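Local coordinates for DegQ (Legionella fallonii, PDB 3PV2), which acts as a self-compartmentizing HtrA-type protease, probably a serine protease with chaperone activity, that assembles into large 12-meric particles, at residues L259-L267 with Q316-I324; S397-R405 with R441-I451. All blocks are in the same frame, centred on the assembly; numbering follows the deposited sequence.

Interaction 1 of 2, residues L259-L267 with Q316-I324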
# COMPACT_ATOMS: atom_id res chain seq x y z
N LEU B 259 19.05 -52.28 -4.60
CA LEU B 259 18.97 -51.99 -5.99
C LEU B 259 18.74 -53.25 -6.78
O LEU B 259 19.34 -54.29 -6.52
CB LEU B 259 20.28 -51.40 -6.42
CG LEU B 259 20.35 -51.11 -7.90
CD1 LEU B 259 19.11 -50.27 -8.24
CD2 LEU B 259 21.64 -50.42 -8.28
N MET B 260 17.87 -53.14 -7.77
CA MET B 260 17.72 -54.17 -8.79
C MET B 260 18.01 -53.65 -10.22
O MET B 260 18.61 -54.36 -11.00
CB MET B 260 16.35 -54.75 -8.70
CG MET B 260 16.07 -55.79 -9.76
SD MET B 260 16.97 -57.27 -9.37
CE MET B 260 16.21 -57.65 -7.77
N GLY B 261 17.68 -52.42 -10.55
CA GLY B 261 18.13 -51.82 -11.83
C GLY B 261 17.21 -52.02 -13.06
O GLY B 261 17.69 -52.03 -14.21
N ILE B 262 15.91 -52.13 -12.84
CA ILE B 262 14.93 -52.21 -13.95
C ILE B 262 13.68 -51.36 -13.79
O ILE B 262 13.07 -51.36 -12.72
CB ILE B 262 14.36 -53.58 -14.05
CG1 ILE B 262 13.53 -53.85 -12.79
CG2 ILE B 262 15.49 -54.58 -14.17
CD1 ILE B 262 12.49 -54.88 -12.99
N PHE B 263 13.25 -50.72 -14.87
CA PHE B 263 12.04 -50.00 -14.86
C PHE B 263 10.96 -50.87 -15.44
O PHE B 263 11.19 -51.58 -16.44
CB PHE B 263 12.21 -48.78 -15.74
CG PHE B 263 12.96 -47.62 -15.10
CD1 PHE B 263 14.26 -47.79 -14.61
CD2 PHE B 263 12.39 -46.33 -15.13
CE1 PHE B 263 14.99 -46.68 -14.08
CE2 PHE B 263 13.09 -45.21 -14.59
CZ PHE B 263 14.38 -45.38 -14.07
N VAL B 264 9.75 -50.79 -14.90
CA VAL B 264 8.64 -51.48 -15.44
C VAL B 264 7.53 -50.46 -15.81
O VAL B 264 7.58 -49.32 -15.41
CB VAL B 264 8.13 -52.54 -14.53
CG1 VAL B 264 9.15 -53.69 -14.43
CG2 VAL B 264 7.73 -51.94 -13.18
N GLN B 265 6.61 -50.87 -16.65
CA GLN B 265 5.45 -50.09 -16.94
C GLN B 265 4.27 -51.07 -16.98
O GLN B 265 4.46 -52.27 -17.12
CB GLN B 265 5.57 -49.38 -18.26
CG GLN B 265 5.37 -50.19 -19.51
CD GLN B 265 5.74 -49.37 -20.77
OE1 GLN B 265 6.88 -49.40 -21.10
NE2 GLN B 265 4.79 -48.65 -21.42
N HIS B 266 3.08 -50.50 -16.90
CA HIS B 266 1.81 -51.23 -16.93
C HIS B 266 1.62 -51.85 -18.29
O HIS B 266 1.82 -51.18 -19.33
CB HIS B 266 0.63 -50.26 -16.60
CG HIS B 266 -0.71 -50.95 -16.49
ND1 HIS B 266 -1.04 -51.77 -15.42
CD2 HIS B 266 -1.79 -50.94 -17.32
CE1 HIS B 266 -2.27 -52.25 -15.62
NE2 HIS B 266 -2.74 -51.76 -16.76
N LEU B 267 1.27 -53.12 -18.31
CA LEU B 267 1.01 -53.79 -19.55
C LEU B 267 -0.48 -53.66 -19.73
O LEU B 267 -1.28 -54.37 -19.07
CB LEU B 267 1.43 -55.27 -19.41
CG LEU B 267 1.12 -56.14 -20.63
CD1 LEU B 267 2.01 -55.76 -21.75
CD2 LEU B 267 1.19 -57.71 -20.33
N GLN B 316 0.38 -56.84 -12.04
CA GLN B 316 0.35 -55.38 -12.21
C GLN B 316 1.73 -54.82 -12.00
O GLN B 316 2.43 -55.28 -11.10
CB GLN B 316 -0.51 -54.76 -11.13
CG GLN B 316 -1.96 -55.24 -11.10
CD GLN B 316 -2.88 -54.16 -11.59
OE1 GLN B 316 -3.87 -53.83 -10.94
NE2 GLN B 316 -2.54 -53.57 -12.73
N ALA B 317 2.11 -53.84 -12.81
CA ALA B 317 3.44 -53.26 -12.69
C ALA B 317 3.74 -52.72 -11.27
O ALA B 317 4.87 -52.78 -10.82
CB ALA B 317 3.65 -52.13 -13.71
N THR B 318 2.77 -52.12 -10.61
CA THR B 318 2.98 -51.58 -9.26
C THR B 318 3.50 -52.63 -8.26
O THR B 318 4.33 -52.32 -7.43
CB THR B 318 1.70 -50.97 -8.70
OG1 THR B 318 0.59 -51.82 -9.03
CG2 THR B 318 1.50 -49.58 -9.30
N GLN B 319 3.12 -53.86 -8.43
CA GLN B 319 3.57 -54.92 -7.52
C GLN B 319 5.07 -55.20 -7.60
O GLN B 319 5.62 -55.72 -6.65
CB GLN B 319 2.83 -56.25 -7.73
CG GLN B 319 1.39 -56.15 -7.73
CD GLN B 319 0.74 -57.44 -8.20
OE1 GLN B 319 0.97 -57.91 -9.31
NE2 GLN B 319 -0.08 -58.04 -7.34
N VAL B 320 5.74 -54.83 -8.69
CA VAL B 320 7.13 -55.19 -8.81
C VAL B 320 7.93 -54.35 -7.85
O VAL B 320 8.80 -54.83 -7.11
CB VAL B 320 7.60 -54.98 -10.23
CG1 VAL B 320 9.14 -54.99 -10.33
CG2 VAL B 320 6.96 -56.00 -11.14
N LYS B 321 7.54 -53.09 -7.80
CA LYS B 321 8.29 -52.04 -7.07
C LYS B 321 8.14 -52.34 -5.60
O LYS B 321 9.12 -52.51 -4.84
CB LYS B 321 7.70 -50.69 -7.47
CG LYS B 321 6.99 -50.77 -8.91
CD LYS B 321 6.60 -49.39 -9.56
CE LYS B 321 7.79 -48.68 -10.25
NZ LYS B 321 7.36 -47.68 -11.33
N THR B 322 6.89 -52.51 -5.23
CA THR B 322 6.51 -53.09 -3.99
C THR B 322 7.27 -54.38 -3.64
O THR B 322 8.02 -54.38 -2.66
CB THR B 322 4.98 -53.28 -4.00
OG1 THR B 322 4.37 -51.97 -4.00
CG2 THR B 322 4.49 -54.15 -2.83
N THR B 323 7.09 -55.47 -4.37
CA THR B 323 7.69 -56.74 -3.97
C THR B 323 9.22 -56.66 -3.85
O THR B 323 9.81 -57.33 -3.00
CB THR B 323 7.39 -57.87 -4.95
OG1 THR B 323 5.98 -57.99 -5.14
CG2 THR B 323 7.97 -59.19 -4.46
N ILE B 324 9.87 -55.83 -4.66
CA ILE B 324 11.34 -55.81 -4.70
C ILE B 324 11.96 -54.81 -3.73
O ILE B 324 12.94 -55.10 -3.05
CB ILE B 324 11.87 -55.45 -6.10
CG1 ILE B 324 11.80 -56.65 -7.05
CG2 ILE B 324 13.31 -55.01 -6.04
CD1 ILE B 324 12.15 -56.26 -8.49
O HOH W 1 9.93 -48.85 -12.45
O HOH W 2 8.31 -46.61 -13.48
O HOH W 3 0.44 -51.42 -12.90
O HOH W 4 0.81 -54.31 -15.67
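Val264 faces helix 318-324 with a single branch. A chi1 of -69° sets CG1 anti to the carbonyl carbon and leaves Val264 CG2 between that carbon and the backbone N, 4.1 Å from Ala317 CB and 4.2 Å from Val320 CB. Ala317 in turn presses its methyl against the strand backbone, CB being 3.5 Å from Gln265 C. At the far end Met260 and Ile324 pack with their chains at about a right angle, Met260 CB 4.0 Å from Ile324 CG2. At the other end, His266 and Gln316 run side by side; Gln316 NE2 meets the ring in plane, at its edge, 3.2 Å from His266 CE1, with the amide turned 55° from the ring. That amide is held by Asn168 of a neighbouring subunit.

The polar links between the segments run through water. Lys321 NZ gives a proton to one water at 2.6 Å, which weakly reaches Val264 O, and more weakly to a second that accepts from Val264 N. Gln319 OE1 accepts from the backbone N-H groups of Gln316 and Thr315, just before the helix. Gln265 starts away from the helix, and its OE1 accepts from the backbone N of Tyr447 of another neighbouring subunit. Strand 262-266 and helix 318-324, their directions 143° apart, line the groove in which PDZ domains typically receive peptide ends, consistent with substrate binding here.

Interaction 2 of 2, residues S397-R405 with R441-I451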
# COMPACT_ATOMS: atom_id res chain seq x y z
N SER B 397 30.37 -36.45 -9.98
CA SER B 397 31.42 -37.11 -10.78
C SER B 397 32.81 -36.56 -10.52
O SER B 397 32.95 -35.43 -10.06
CB SER B 397 31.03 -36.97 -12.25
OG SER B 397 30.95 -35.59 -12.63
N ALA B 398 33.83 -37.35 -10.83
CA ALA B 398 35.16 -36.87 -10.80
C ALA B 398 35.38 -35.73 -11.77
O ALA B 398 36.14 -34.80 -11.50
CB ALA B 398 36.12 -38.00 -11.04
N GLY B 399 34.62 -35.74 -12.87
CA GLY B 399 34.65 -34.72 -13.87
C GLY B 399 34.19 -33.39 -13.34
O GLY B 399 34.90 -32.38 -13.41
N TRP B 400 33.01 -33.41 -12.72
CA TRP B 400 32.45 -32.21 -12.14
C TRP B 400 33.41 -31.65 -11.08
O TRP B 400 33.70 -30.47 -11.07
CB TRP B 400 31.08 -32.51 -11.49
CG TRP B 400 30.49 -31.33 -10.90
CD1 TRP B 400 30.79 -30.80 -9.68
CD2 TRP B 400 29.53 -30.47 -11.48
NE1 TRP B 400 30.06 -29.67 -9.45
CE2 TRP B 400 29.27 -29.44 -10.54
CE3 TRP B 400 28.86 -30.45 -12.68
CZ2 TRP B 400 28.35 -28.41 -10.77
CZ3 TRP B 400 27.90 -29.41 -12.92
CH2 TRP B 400 27.68 -28.41 -11.96
N ARG B 401 33.89 -32.50 -10.22
CA ARG B 401 34.84 -32.05 -9.17
C ARG B 401 36.09 -31.37 -9.76
O ARG B 401 36.64 -30.46 -9.16
CB ARG B 401 35.42 -33.23 -8.40
CG ARG B 401 34.68 -33.65 -7.21
CD ARG B 401 35.68 -34.44 -6.18
NE ARG B 401 36.36 -35.64 -6.71
CZ ARG B 401 35.72 -36.77 -7.08
NH1 ARG B 401 34.39 -36.85 -7.04
NH2 ARG B 401 36.43 -37.83 -7.52
N ALA B 402 36.58 -31.91 -10.85
CA ALA B 402 37.76 -31.34 -11.53
C ALA B 402 37.37 -30.03 -12.17
O ALA B 402 38.24 -29.22 -12.50
CB ALA B 402 38.27 -32.24 -12.62
N GLY B 403 36.10 -29.79 -12.36
CA GLY B 403 35.70 -28.52 -12.96
C GLY B 403 35.04 -28.58 -14.32
O GLY B 403 34.70 -27.57 -14.86
N ILE B 404 34.86 -29.75 -14.89
CA ILE B 404 34.13 -29.85 -16.16
C ILE B 404 32.70 -29.46 -15.93
O ILE B 404 32.08 -29.82 -14.89
CB ILE B 404 34.20 -31.29 -16.62
CG1 ILE B 404 35.68 -31.66 -16.85
CG2 ILE B 404 33.34 -31.54 -17.83
CD1 ILE B 404 35.89 -33.14 -17.17
N ARG B 405 32.12 -28.74 -16.89
CA ARG B 405 30.70 -28.40 -16.84
C ARG B 405 30.00 -28.64 -18.20
O ARG B 405 30.64 -28.59 -19.28
CB ARG B 405 30.56 -26.90 -16.50
CG ARG B 405 31.03 -26.50 -15.09
CD ARG B 405 30.10 -27.00 -14.00
NE ARG B 405 30.61 -26.66 -12.66
CZ ARG B 405 31.52 -27.34 -11.97
NH1 ARG B 405 32.08 -28.47 -12.45
NH2 ARG B 405 31.83 -26.91 -10.77
N ARG B 441 35.68 -23.68 -23.48
CA ARG B 441 34.48 -23.21 -22.86
C ARG B 441 34.24 -21.79 -23.40
O ARG B 441 34.98 -20.85 -23.09
CB ARG B 441 34.67 -23.17 -21.32
CG ARG B 441 33.48 -22.41 -20.61
CD ARG B 441 33.40 -22.66 -19.07
NE ARG B 441 33.79 -24.04 -18.69
CZ ARG B 441 34.14 -24.42 -17.48
NH1 ARG B 441 34.22 -23.51 -16.50
NH2 ARG B 441 34.47 -25.70 -17.25
N GLY B 442 33.22 -21.68 -24.22
CA GLY B 442 33.00 -20.45 -25.01
C GLY B 442 34.25 -19.95 -25.72
O GLY B 442 34.75 -20.62 -26.56
N PRO B 443 34.75 -18.78 -25.37
CA PRO B 443 35.87 -18.27 -26.15
C PRO B 443 37.20 -18.65 -25.56
O PRO B 443 38.23 -18.38 -26.19
CB PRO B 443 35.70 -16.73 -26.06
CG PRO B 443 35.05 -16.51 -24.72
CD PRO B 443 34.33 -17.83 -24.33
N GLY B 444 37.19 -19.30 -24.38
CA GLY B 444 38.46 -19.65 -23.73
C GLY B 444 38.67 -21.17 -23.60
O GLY B 444 37.97 -21.96 -24.17
N SER B 445 39.66 -21.55 -22.85
CA SER B 445 40.06 -22.94 -22.74
C SER B 445 40.71 -23.09 -21.41
O SER B 445 41.23 -22.12 -20.88
CB SER B 445 41.03 -23.28 -23.85
OG SER B 445 40.38 -23.49 -25.10
N MET B 446 40.77 -24.30 -20.91
CA MET B 446 41.61 -24.61 -19.79
C MET B 446 41.98 -26.08 -19.67
O MET B 446 41.24 -26.95 -20.14
CB MET B 446 41.01 -24.16 -18.47
CG MET B 446 39.64 -24.70 -18.20
SD MET B 446 39.04 -23.83 -16.68
CE MET B 446 40.58 -23.18 -16.01
N TYR B 447 43.10 -26.33 -19.00
CA TYR B 447 43.48 -27.67 -18.67
C TYR B 447 42.94 -28.07 -17.28
O TYR B 447 43.02 -27.27 -16.37
CB TYR B 447 45.01 -27.86 -18.67
CG TYR B 447 45.61 -27.92 -20.04
CD1 TYR B 447 45.73 -29.15 -20.71
CD2 TYR B 447 46.17 -26.78 -20.64
CE1 TYR B 447 46.29 -29.23 -21.97
CE2 TYR B 447 46.75 -26.84 -21.87
CZ TYR B 447 46.83 -28.08 -22.55
OH TYR B 447 47.47 -28.16 -23.76
N LEU B 448 42.41 -29.30 -17.14
CA LEU B 448 41.80 -29.71 -15.85
C LEU B 448 42.36 -31.08 -15.60
O LEU B 448 42.56 -31.82 -16.55
CB LEU B 448 40.33 -29.88 -16.12
CG LEU B 448 39.36 -28.76 -15.83
CD1 LEU B 448 39.99 -27.46 -15.39
CD2 LEU B 448 38.23 -28.71 -16.78
N LEU B 449 42.56 -31.48 -14.37
CA LEU B 449 43.03 -32.81 -14.12
C LEU B 449 41.94 -33.54 -13.43
O LEU B 449 41.52 -33.12 -12.42
CB LEU B 449 44.19 -32.73 -13.17
CG LEU B 449 45.57 -32.87 -13.78
CD1 LEU B 449 46.61 -32.69 -12.64
CD2 LEU B 449 45.73 -34.30 -14.39
N VAL B 450 41.45 -34.59 -14.02
CA VAL B 450 40.42 -35.36 -13.44
C VAL B 450 41.09 -36.52 -12.68
O VAL B 450 41.92 -37.22 -13.23
CB VAL B 450 39.55 -35.94 -14.55
CG1 VAL B 450 38.38 -36.78 -13.87
CG2 VAL B 450 39.01 -34.78 -15.45
N ILE B 451 40.78 -36.67 -11.40
CA ILE B 451 41.51 -37.64 -10.58
C ILE B 451 40.51 -38.43 -9.77
O ILE B 451 40.79 -39.56 -9.40
CB ILE B 451 42.48 -37.00 -9.58
CG1 ILE B 451 41.78 -35.97 -8.69
CG2 ILE B 451 43.76 -36.28 -10.26
CD1 ILE B 451 42.79 -35.28 -7.67
OXT ILE B 451 39.43 -37.95 -9.43
O HOH W 5 38.54 -35.17 -10.19
O HOH W 6 41.54 -29.61 -12.39
O HOH W 7 35.55 -24.83 -13.91
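The guanidinium of Arg441 carries Arg405 CB over one face, while Gly403 O and a water lie in its plane at the edge. Arg441 NH2 bonds Gly403 O at 3.0 Å, with an angle of 146° at the hydrogen, and the water ties Arg441 NH1 to the same carbonyl, which is thus gripped twice. Arg405 and Arg441 extend side by side, planes 26° apart. Asp408 forms a salt bridge with Arg441 NH2, probably offsetting its charge, and also accepts from the backbone N of Arg405. Arg405 turns its own plane onto Trp400, with NH1 3.4 Å above the indole plane and over its centre; the same NH1 bonds the backbone O of Trp400, in the plane of the guanidinium at its edge, 2.9 Å away, and the backbone O of Ile404. A third guanidinium, of Arg401, covers Ala398 CA and makes a long salt bridge, Arg401 NH2 to Ile451 OXT 3.6 Å, with the chain's terminal carboxylate.

Between these charged ends the contact is largely aliphatic, with two waters bridging backbone groups of helix and strand. Val450 CG1, anti to the backbone N (chi1 -179°), rests 3.8 Å from Ala398 CB, leaving Val450 CG2 to touch Ala402 CB and Ile404 CD1. Leu448 CD2 lies 3.9 Å from Ile404 CG1. The Ser397 N-cap and the Schellman motif at Gly403 close the short helix. Helix 398-402 packs on strand 444-450, which pairs antiparallel with strand 435-441; Ile404 also touches Val390 of strand 384-393.

Both contacts set a helix against a strand, each in its own PDZ domain, and both are partly buried. Their nearest atoms are about 17 Å apart, and they share no element. Interaction 1 pairs a strand with the helix across a groove, and interaction 2 packs the short helix 398-402 on the last strand of the chain. Waters bridge the segments in both; the difference lies in charge. Interaction 2 adds a direct hydrogen bond and a salt bridge, framing an aliphatic middle with arginines and the terminal carboxylate, whereas interaction 1 has neither between its segments. In the assembly, strands 262-266 and 444-450 of different subunits meet.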